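PDB 2Q35: CurF from Lyngbya majuscula, which probably decarboxylates an acyl intermediate during polyketide chain beta-branching, through its ECH2 domain of the crotonase family. Local coordinates for residues A[21-25]-A[26-30]; A[104-107]-A[108-112]; A[135-138]-A[139-142]; A[186-189]-A[190-194]. The protein carries 1 engineered substitution. All coordinates share one frame; numbering follows the deposited sequence.

Interaction 1: A[21-25]-A[26-30]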
loop_
_atom_site.group_PDB
_atom_site.type_symbol
_atom_site.label_atom_id
_atom_site.label_comp_id
_atom_site.label_asym_id
_atom_site.label_seq_id
_atom_site.Cartn_x
_atom_site.Cartn_y
_atom_site.Cartn_z
ATOM N N GLU A 21 28.692 -22.216 -2.419
ATOM C CA GLU A 21 28.871 -22.508 -1.012
ATOM C C GLU A 21 30.030 -21.719 -0.399
ATOM O O GLU A 21 29.929 -21.288 0.738
ATOM C CB GLU A 21 29.071 -24.012 -0.790
ATOM C CG GLU A 21 27.956 -24.850 -1.382
ATOM C CD GLU A 21 28.033 -26.292 -0.953
ATOM O OE1 GLU A 21 28.536 -27.109 -1.750
ATOM O OE2 GLU A 21 27.605 -26.599 0.183
ATOM N N SER A 22 31.103 -21.502 -1.158
ATOM C CA SER A 22 32.264 -20.771 -0.629
ATOM C C SER A 22 31.960 -19.322 -0.207
ATOM O O SER A 22 32.600 -18.793 0.698
ATOM C CB SER A 22 33.457 -20.843 -1.597
ATOM O OG SER A 22 33.055 -20.649 -2.949
ATOM N N SER A 23 30.962 -18.690 -0.826
ATOM C CA SER A 23 30.620 -17.315 -0.481
ATOM C C SER A 23 29.236 -17.210 0.161
ATOM O O SER A 23 28.758 -16.100 0.434
ATOM C CB SER A 23 30.633 -16.434 -1.735
ATOM O OG SER A 23 29.498 -16.705 -2.546
ATOM N N ARG A 24 28.607 -18.366 0.375
ATOM C CA ARG A 24 27.229 -18.445 0.872
ATOM C C ARG A 24 26.315 -17.630 -0.033
ATOM O O ARG A 24 25.564 -16.761 0.434
ATOM C CB ARG A 24 27.143 -17.922 2.300
ATOM C CG ARG A 24 27.874 -18.799 3.310
ATOM C CD ARG A 24 28.433 -17.989 4.465
ATOM N NE ARG A 24 29.350 -16.916 4.049
ATOM C CZ ARG A 24 30.505 -17.070 3.392
ATOM N NH1 ARG A 24 30.946 -18.267 3.017
ATOM N NH2 ARG A 24 31.229 -15.999 3.088
ATOM N N ASN A 25 26.418 -17.874 -1.339
ATOM C CA ASN A 25 25.649 -17.141 -2.330
ATOM C C ASN A 25 25.798 -15.621 -2.242
ATOM O O ASN A 25 24.824 -14.869 -2.382
ATOM C CB ASN A 25 24.173 -17.557 -2.316
ATOM C CG ASN A 25 23.948 -18.941 -2.906
ATOM O OD1 ASN A 25 24.878 -19.590 -3.390
ATOM N ND2 ASN A 25 22.696 -19.397 -2.880
ATOM N N GLY A 26 27.029 -15.185 -1.990
ATOM C CA GLY A 26 27.372 -13.777 -2.078
ATOM C C GLY A 26 27.415 -13.357 -3.533
ATOM O O GLY A 26 27.283 -14.190 -4.440
ATOM N N PHE A 27 27.603 -12.061 -3.742
ATOM C CA PHE A 27 27.768 -11.479 -5.067
ATOM C C PHE A 27 29.202 -11.717 -5.556
ATOM O O PHE A 27 29.926 -10.768 -5.916
ATOM C CB PHE A 27 27.416 -9.985 -5.037
ATOM C CG PHE A 27 25.943 -9.702 -4.881
ATOM C CD1 PHE A 27 25.001 -10.727 -4.967
ATOM C CD2 PHE A 27 25.493 -8.403 -4.685
ATOM C CE1 PHE A 27 23.631 -10.468 -4.851
ATOM C CE2 PHE A 27 24.127 -8.141 -4.561
ATOM C CZ PHE A 27 23.199 -9.186 -4.651
ATOM N N SER A 28 29.613 -12.989 -5.541
ATOM C CA SER A 28 30.961 -13.410 -5.967
ATOM C C SER A 28 31.046 -13.301 -7.486
ATOM O O SER A 28 30.015 -13.336 -8.157
ATOM C CB SER A 28 31.215 -14.862 -5.552
ATOM O OG SER A 28 30.272 -15.720 -6.183
ATOM N N PRO A 29 32.264 -13.164 -8.044
ATOM C CA PRO A 29 32.347 -13.161 -9.516
ATOM C C PRO A 29 31.674 -14.362 -10.182
ATOM O O PRO A 29 31.034 -14.205 -11.224
ATOM C CB PRO A 29 33.857 -13.175 -9.775
ATOM C CG PRO A 29 34.430 -12.486 -8.577
ATOM C CD PRO A 29 33.593 -12.959 -7.420
ATOM N N SER A 30 31.778 -15.548 -9.587
ATOM C CA SER A 30 31.152 -16.720 -10.194
ATOM C C SER A 30 29.622 -16.694 -10.110
ATOM O O SER A 30 28.939 -17.185 -11.015
ATOM C CB SER A 30 31.713 -18.015 -9.611
ATOM O OG SER A 30 31.393 -18.154 -8.239
#
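S23 turns its hydroxyl forward onto the backbone of G26: OG of S23 accepts a hydrogen bond from G26 N at 3.0 Å, with an N-H...O angle of 139°. The same amide also leans on S23 O at 3.1 Å, but that bond is weak, so one N-H is shared unevenly between the side chain and the carbonyl of a single serine. With chi1 at 74°, OG of S23 lies between its own backbone N and carbonyl carbon, and this rotation swings it round to G26.

S28 faces S23 from the far limb of the turn. CB of S28 approaches S23 OG to 3.9 Å, while the two OG atoms stay 3.8 Å apart and do not bond; each hydroxyl instead meets OD2 of D20, so one carboxylate oxygen gathers both serines. S28 is also the N-cap residue, its OG bonded to I31 N.

R24 and N25 both take left-handed backbone angles and send their side chains off the contact. R24 curls back, NH1 donating to S22 O at 2.9 Å from well above the carbonyl plane. The buried amide of N25 is fully engaged, OD1 with D20 N and ND2 with the carbonyls of M18 and F60. F27 sits at the centre of an inverse gamma turn, S28 N reaching G26 O at 2.8 Å.

The whole bend leads from strand 13-18 into helix 29-44. Backbone bonds of N25 with S62 and of F27 with G63 lay it against the loop that follows strand 50-54.

Interaction 2: A[104-107]-A[108-112]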
loop_
_atom_site.group_PDB
_atom_site.type_symbol
_atom_site.label_atom_id
_atom_site.label_comp_id
_atom_site.label_asym_id
_atom_site.label_seq_id
_atom_site.Cartn_x
_atom_site.Cartn_y
_atom_site.Cartn_z
ATOM N N GLY A 104 22.053 -6.490 -0.537
ATOM C CA GLY A 104 21.790 -6.689 -1.962
ATOM C C GLY A 104 21.115 -8.021 -2.251
ATOM O O GLY A 104 20.384 -8.163 -3.248
ATOM N N GLY A 105 21.362 -9.017 -1.390
ATOM C CA GLY A 105 20.751 -10.338 -1.579
ATOM C C GLY A 105 19.246 -10.325 -1.337
ATOM O O GLY A 105 18.498 -11.073 -1.974
ATOM N N LEU A 106 18.791 -9.488 -0.411
ATOM C CA LEU A 106 17.347 -9.333 -0.209
ATOM C C LEU A 106 16.786 -8.585 -1.422
ATOM O O LEU A 106 15.736 -8.947 -1.938
ATOM C CB LEU A 106 17.026 -8.582 1.096
ATOM C CG LEU A 106 15.564 -8.219 1.329
ATOM C CD1 LEU A 106 14.702 -9.486 1.365
ATOM C CD2 LEU A 106 15.371 -7.366 2.621
ATOM N N LEU A 107 17.479 -7.538 -1.867
ATOM C CA LEU A 107 16.992 -6.801 -3.049
ATOM C C LEU A 107 16.918 -7.665 -4.286
ATOM O O LEU A 107 15.968 -7.555 -5.054
ATOM C CB LEU A 107 17.828 -5.544 -3.315
ATOM C CG LEU A 107 17.376 -4.317 -2.502
ATOM C CD1 LEU A 107 16.000 -3.842 -3.009
ATOM C CD2 LEU A 107 17.341 -4.550 -0.987
ATOM N N LEU A 108 17.903 -8.555 -4.463
ATOM C CA LEU A 108 17.913 -9.482 -5.585
ATOM C C LEU A 108 16.605 -10.238 -5.672
ATOM O O LEU A 108 16.002 -10.365 -6.742
ATOM C CB LEU A 108 19.044 -10.489 -5.421
ATOM C CG LEU A 108 19.216 -11.430 -6.628
ATOM C CD1 LEU A 108 19.792 -10.669 -7.830
ATOM C CD2 LEU A 108 20.117 -12.603 -6.291
ATOM N N GLY A 109 16.146 -10.772 -4.530
ATOM C CA GLY A 109 14.854 -11.431 -4.566
ATOM C C GLY A 109 13.700 -10.484 -4.804
ATOM O O GLY A 109 12.742 -10.826 -5.509
ATOM N N LEU A 110 13.744 -9.303 -4.196
ATOM C CA LEU A 110 12.618 -8.381 -4.281
ATOM C C LEU A 110 12.467 -7.739 -5.666
ATOM O O LEU A 110 11.419 -7.134 -5.943
ATOM C CB LEU A 110 12.694 -7.295 -3.189
ATOM C CG LEU A 110 12.482 -7.784 -1.760
ATOM C CD1 LEU A 110 12.703 -6.613 -0.803
ATOM C CD2 LEU A 110 11.086 -8.328 -1.585
ATOM N N TYR A 111 13.483 -7.909 -6.513
ATOM C CA TYR A 111 13.413 -7.402 -7.912
ATOM C C TYR A 111 12.484 -8.336 -8.695
ATOM O O TYR A 111 11.970 -7.968 -9.754
ATOM C CB TYR A 111 14.781 -7.381 -8.608
ATOM C CG TYR A 111 15.780 -6.355 -8.097
ATOM C CD1 TYR A 111 15.378 -5.085 -7.668
ATOM C CD2 TYR A 111 17.145 -6.670 -8.071
ATOM C CE1 TYR A 111 16.343 -4.141 -7.192
ATOM C CE2 TYR A 111 18.097 -5.759 -7.622
ATOM C CZ TYR A 111 17.694 -4.500 -7.187
ATOM O OH TYR A 111 18.652 -3.613 -6.726
ATOM N N ALA A 112 12.243 -9.546 -8.156
ATOM C CA ALA A 112 11.411 -10.530 -8.866
ATOM C C ALA A 112 9.928 -10.143 -8.840
ATOM O O ALA A 112 9.492 -9.252 -8.108
ATOM C CB ALA A 112 11.599 -11.952 -8.272
#
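L107 and Y111 meet one turn apart, with the carbonyl oxygen of L107 sitting over one face of the tyrosine ring, 3.2 Å above its plane and offset toward the rim. That oxygen takes a weak hydrogen bond from Y111 N at 2.9 Å. Because CG of Y111 is anti to its carbonyl carbon (chi1 -70°), the ring folds back along the helix, and its OH comes to 4.0 Å from L107 CB. On another side of the helix L106 and L110 cross obliquely, L106 CG against L110 CD1 at 3.9 Å.

Beneath, L108 N bonds G104 O at 2.8 Å and L110 N bonds L106 O, but G109 N to G105 O is weak. Helix 104-110 starts with a glycine run, as in crotonase relatives, where the corresponding helix start helps form the oxyanion hole; G104 and G105 probably belong to the equivalent feature.

Farther out, Y111 OH hydrogen-bonds to G136 O, and S83 and I86 of helix 83-87 pack on the ring. A phenylalanine in place of Y111 would probably leave G136 O without this mate and the turn before helix 138-146 less firmly held. L107 and L110 lean on helix 138-146, L106 on M97 of strand 93-97.

Interaction 3: A[135-138]-A[139-142]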
loop_
_atom_site.group_PDB
_atom_site.type_symbol
_atom_site.label_atom_id
_atom_site.label_comp_id
_atom_site.label_asym_id
_atom_site.label_seq_id
_atom_site.Cartn_x
_atom_site.Cartn_y
_atom_site.Cartn_z
ATOM N N VAL A 135 21.993 1.084 -1.364
ATOM C CA VAL A 135 22.161 1.142 -2.813
ATOM C C VAL A 135 21.183 0.171 -3.461
ATOM O O VAL A 135 20.601 -0.701 -2.795
ATOM C CB VAL A 135 23.617 0.791 -3.262
ATOM C CG1 VAL A 135 24.564 1.841 -2.771
ATOM C CG2 VAL A 135 24.032 -0.576 -2.715
ATOM N N GLY A 136 20.963 0.324 -4.754
ATOM C CA GLY A 136 20.148 -0.649 -5.482
ATOM C C GLY A 136 18.682 -0.295 -5.623
ATOM O O GLY A 136 17.882 -1.147 -6.039
ATOM N N ALA A 137 18.343 0.978 -5.376
ATOM C CA ALA A 137 16.945 1.427 -5.340
ATOM C C ALA A 137 16.209 0.677 -4.237
ATOM O O ALA A 137 15.066 0.210 -4.415
ATOM C CB ALA A 137 16.236 1.233 -6.708
ATOM N N THR A 138 16.880 0.558 -3.098
ATOM C CA THR A 138 16.310 -0.128 -1.923
ATOM C C THR A 138 14.992 0.492 -1.478
ATOM O O THR A 138 14.010 -0.229 -1.213
ATOM C CB THR A 138 17.316 -0.140 -0.743
ATOM O OG1 THR A 138 18.400 -1.007 -1.071
ATOM C CG2 THR A 138 16.670 -0.661 0.539
ATOM N N SER A 139 14.968 1.812 -1.334
ATOM C CA SER A 139 13.766 2.453 -0.825
ATOM C C SER A 139 12.611 2.324 -1.828
ATOM O O SER A 139 11.476 2.038 -1.447
ATOM C CB SER A 139 14.037 3.902 -0.420
ATOM O OG SER A 139 14.147 4.783 -1.521
ATOM N N LEU A 140 12.907 2.501 -3.117
ATOM C CA LEU A 140 11.876 2.349 -4.131
ATOM C C LEU A 140 11.247 0.961 -4.047
ATOM O O LEU A 140 10.025 0.817 -3.930
ATOM C CB LEU A 140 12.457 2.567 -5.538
ATOM C CG LEU A 140 11.482 2.387 -6.716
ATOM C CD1 LEU A 140 10.453 3.504 -6.755
ATOM C CD2 LEU A 140 12.223 2.328 -8.048
ATOM N N ILE A 141 12.096 -0.051 -4.111
ATOM C CA ILE A 141 11.622 -1.434 -4.197
ATOM C C ILE A 141 10.985 -1.887 -2.876
ATOM O O ILE A 141 9.899 -2.478 -2.890
ATOM C CB ILE A 141 12.749 -2.368 -4.674
ATOM C CG1 ILE A 141 13.109 -2.076 -6.137
ATOM C CG2 ILE A 141 12.335 -3.835 -4.561
ATOM C CD1 ILE A 141 11.997 -2.446 -7.199
ATOM N N LEU A 142 11.613 -1.589 -1.738
ATOM C CA LEU A 142 10.994 -2.030 -0.474
ATOM C C LEU A 142 9.650 -1.380 -0.189
ATOM O O LEU A 142 8.728 -2.050 0.284
ATOM C CB LEU A 142 11.941 -1.804 0.702
ATOM C CG LEU A 142 12.657 -3.099 1.076
ATOM C CD1 LEU A 142 13.792 -3.435 0.095
ATOM C CD2 LEU A 142 13.143 -3.008 2.524
#
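T138 and L142 run alongside each other, one turn apart and in the same direction, at the start of helix 138-146. Starting at CB, T138 passes close to the next amide, CB lying 3.1 Å from S139 N, and then branches. The methyl CG2, anti to the backbone N, extends along L142 and meets its CD1 at 4.0 Å. The hydroxyl turns the other way: OG1 donates to V135 O at 2.8 Å, arriving from above the carbonyl plane, 39° out of it. One branch thus packs into the helix while the other ties back the turn that precedes it.

The carbonyl of T138 is gripped as well. L142 N bonds T138 O at 2.8 Å, and CB of L142 presses on the same oxygen at 3.2 Å. A137, the N-cap residue, gives its O to I141 N at 3.0 Å in a nearly straight bond (167°), while its CB touches CB of L140 at 4.2 Å.

With a valine at T138 the V135 carbonyl would lose its hydroxyl donor, and the V135-A137 turn would probably be freer to shift.

The amides of T138 and S139 at the helix start are taken by the carboxylate of E222 from helix 197-230, which also covers A137 and L140. S139 OG bonds H206 of the second subunit, and T138 and L142 fit between helix 104-110 and helix 148-157.

Interaction 4: A[186-189]-A[190-194]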
loop_
_atom_site.group_PDB
_atom_site.type_symbol
_atom_site.label_atom_id
_atom_site.label_comp_id
_atom_site.label_asym_id
_atom_site.label_seq_id
_atom_site.Cartn_x
_atom_site.Cartn_y
_atom_site.Cartn_z
ATOM N N GLN A 186 7.145 -23.432 -6.930
ATOM C CA GLN A 186 6.944 -24.286 -8.092
ATOM C C GLN A 186 5.466 -24.395 -8.419
ATOM O O GLN A 186 5.076 -24.337 -9.591
ATOM C CB GLN A 186 7.552 -25.679 -7.862
ATOM C CG GLN A 186 9.090 -25.654 -7.804
ATOM C CD GLN A 186 9.689 -26.944 -7.249
ATOM O OE1 GLN A 186 8.991 -27.736 -6.614
ATOM N NE2 GLN A 186 10.979 -27.142 -7.464
ATOM N N GLN A 187 4.643 -24.529 -7.387
ATOM C CA GLN A 187 3.188 -24.623 -7.589
ATOM C C GLN A 187 2.619 -23.353 -8.198
ATOM O O GLN A 187 1.805 -23.425 -9.136
ATOM C CB GLN A 187 2.477 -24.985 -6.276
ATOM C CG GLN A 187 2.787 -26.416 -5.847
ATOM C CD GLN A 187 2.088 -26.839 -4.572
ATOM O OE1 GLN A 187 1.019 -26.323 -4.221
ATOM N NE2 GLN A 187 2.683 -27.809 -3.874
ATOM N N LEU A 188 3.061 -22.193 -7.683
ATOM C CA LEU A 188 2.648 -20.908 -8.223
ATOM C C LEU A 188 3.128 -20.798 -9.672
ATOM O O LEU A 188 2.364 -20.334 -10.538
ATOM C CB LEU A 188 3.215 -19.773 -7.368
ATOM C CG LEU A 188 2.975 -18.332 -7.860
ATOM C CD1 LEU A 188 1.487 -18.007 -8.061
ATOM C CD2 LEU A 188 3.665 -17.367 -6.891
ATOM N N GLY A 189 4.357 -21.238 -9.937
ATOM C CA GLY A 189 4.929 -21.117 -11.300
ATOM C C GLY A 189 4.076 -21.918 -12.280
ATOM O O GLY A 189 3.785 -21.475 -13.379
ATOM N N GLN A 190 3.651 -23.109 -11.875
ATOM C CA GLN A 190 2.857 -23.938 -12.783
ATOM C C GLN A 190 1.513 -23.274 -13.089
ATOM O O GLN A 190 1.013 -23.382 -14.205
ATOM C CB GLN A 190 2.665 -25.357 -12.187
ATOM C CG GLN A 190 3.985 -26.172 -12.184
ATOM C CD GLN A 190 4.543 -26.503 -13.580
ATOM O OE1 GLN A 190 3.816 -26.523 -14.568
ATOM N NE2 GLN A 190 5.830 -26.782 -13.645
ATOM N N LYS A 191 0.930 -22.585 -12.106
ATOM C CA LYS A 191 -0.335 -21.873 -12.354
ATOM C C LYS A 191 -0.114 -20.773 -13.365
ATOM O O LYS A 191 -0.894 -20.613 -14.303
ATOM C CB LYS A 191 -0.878 -21.237 -11.086
ATOM C CG LYS A 191 -1.440 -22.227 -10.105
ATOM C CD LYS A 191 -1.813 -21.528 -8.828
ATOM C CE LYS A 191 -2.260 -22.566 -7.787
ATOM N NZ LYS A 191 -2.879 -21.872 -6.628
ATOM N N ILE A 192 0.947 -20.018 -13.145
ATOM C CA ILE A 192 1.262 -18.893 -14.051
ATOM C C ILE A 192 1.505 -19.410 -15.473
ATOM O O ILE A 192 1.026 -18.798 -16.455
ATOM C CB ILE A 192 2.439 -18.085 -13.523
ATOM C CG1 ILE A 192 2.041 -17.384 -12.220
ATOM C CG2 ILE A 192 2.882 -17.016 -14.559
ATOM C CD1 ILE A 192 3.236 -16.709 -11.504
ATOM N N ALA A 193 2.236 -20.521 -15.582
ATOM C CA ALA A 193 2.640 -21.066 -16.903
ATOM C C ALA A 193 1.479 -21.597 -17.740
ATOM O O ALA A 193 1.698 -21.984 -18.890
ATOM C CB ALA A 193 3.738 -22.133 -16.763
ATOM N N LYS A 194 0.262 -21.671 -17.165
ATOM C CA LYS A 194 -0.919 -22.085 -17.952
ATOM C C LYS A 194 -1.282 -21.082 -19.061
ATOM O O LYS A 194 -1.991 -21.437 -20.011
ATOM C CB LYS A 194 -2.145 -22.345 -17.068
ATOM C CG LYS A 194 -2.005 -23.591 -16.213
ATOM C CD LYS A 194 -3.298 -23.903 -15.465
ATOM C CE LYS A 194 -3.127 -25.104 -14.570
ATOM N NZ LYS A 194 -4.377 -25.373 -13.798
#
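L188 and I192 carry the tight side of this helical turn. CG of L188 meets CD1 of I192 at 4.0 Å, and the two side chains approach at a slant. With CG anti to its backbone N (chi1 175°), L188 stands out from the helix, and I192 reaches back up it through CG1 and CD1, CG1 resting on L188 O at 3.4 Å. Beneath them I192 N bonds L188 O at 3.0 Å, and A193 N meets G189 O at 2.9 Å. Both apolar chains are buried: F114 of strand 114-118 touches each, and E153 and Y156 of the third subunit pack on L188 and I192 respectively.

Q190 makes a polar but still ordered edge. Its CG, beside the backbone N, lies 3.4 Å from Q186 O; the bend at chi2 then turns the amide off the helix to bond N11 through OE1 and G10 O through NE2. Q186 does likewise, NE2 bonding OE1 of Q15.

The other side is looser. Q187 is exposed and its chain runs outward. K191 keeps CB against L188 O at 3.4 Å, then runs extended back along the helix, CG passing Q187 O at 3.6 Å, before NZ reaches E159 of the third subunit in a long, weak ion pair.

Chemically, this is an amphipathic end of helix 178-192: leucine and isoleucine seal it to the sheet and to the third subunit, glutamine amides satisfy polar groups of the hairpin formed by strands 4-10 and 13-18, and the lysine charge probably adds little more than a loose electrostatic link between subunits.

How the interactions relate
Followed from the N terminus, the four contacts come in series; each is a local turn, and none nests within or crosses another. Interaction 1 rounds the bend between strand 13-18 and helix 29-44 and touches interaction 2 where F27 CZ packs 3.3 Å from G104 O, at the start of the central helix. Interaction 2 in turn meets interaction 3 along a broader face, L110 CD1 lying 3.5 Å from L142 CD1, so helices 104-110 and 138-146 pack together. Interactions 1 and 3 stand on opposite sides of the chain's centre. Interaction 4 stands apart on helix 178-192, its nearest atoms about 10 Å from those of interaction 2, and joins the sheet and the third subunit.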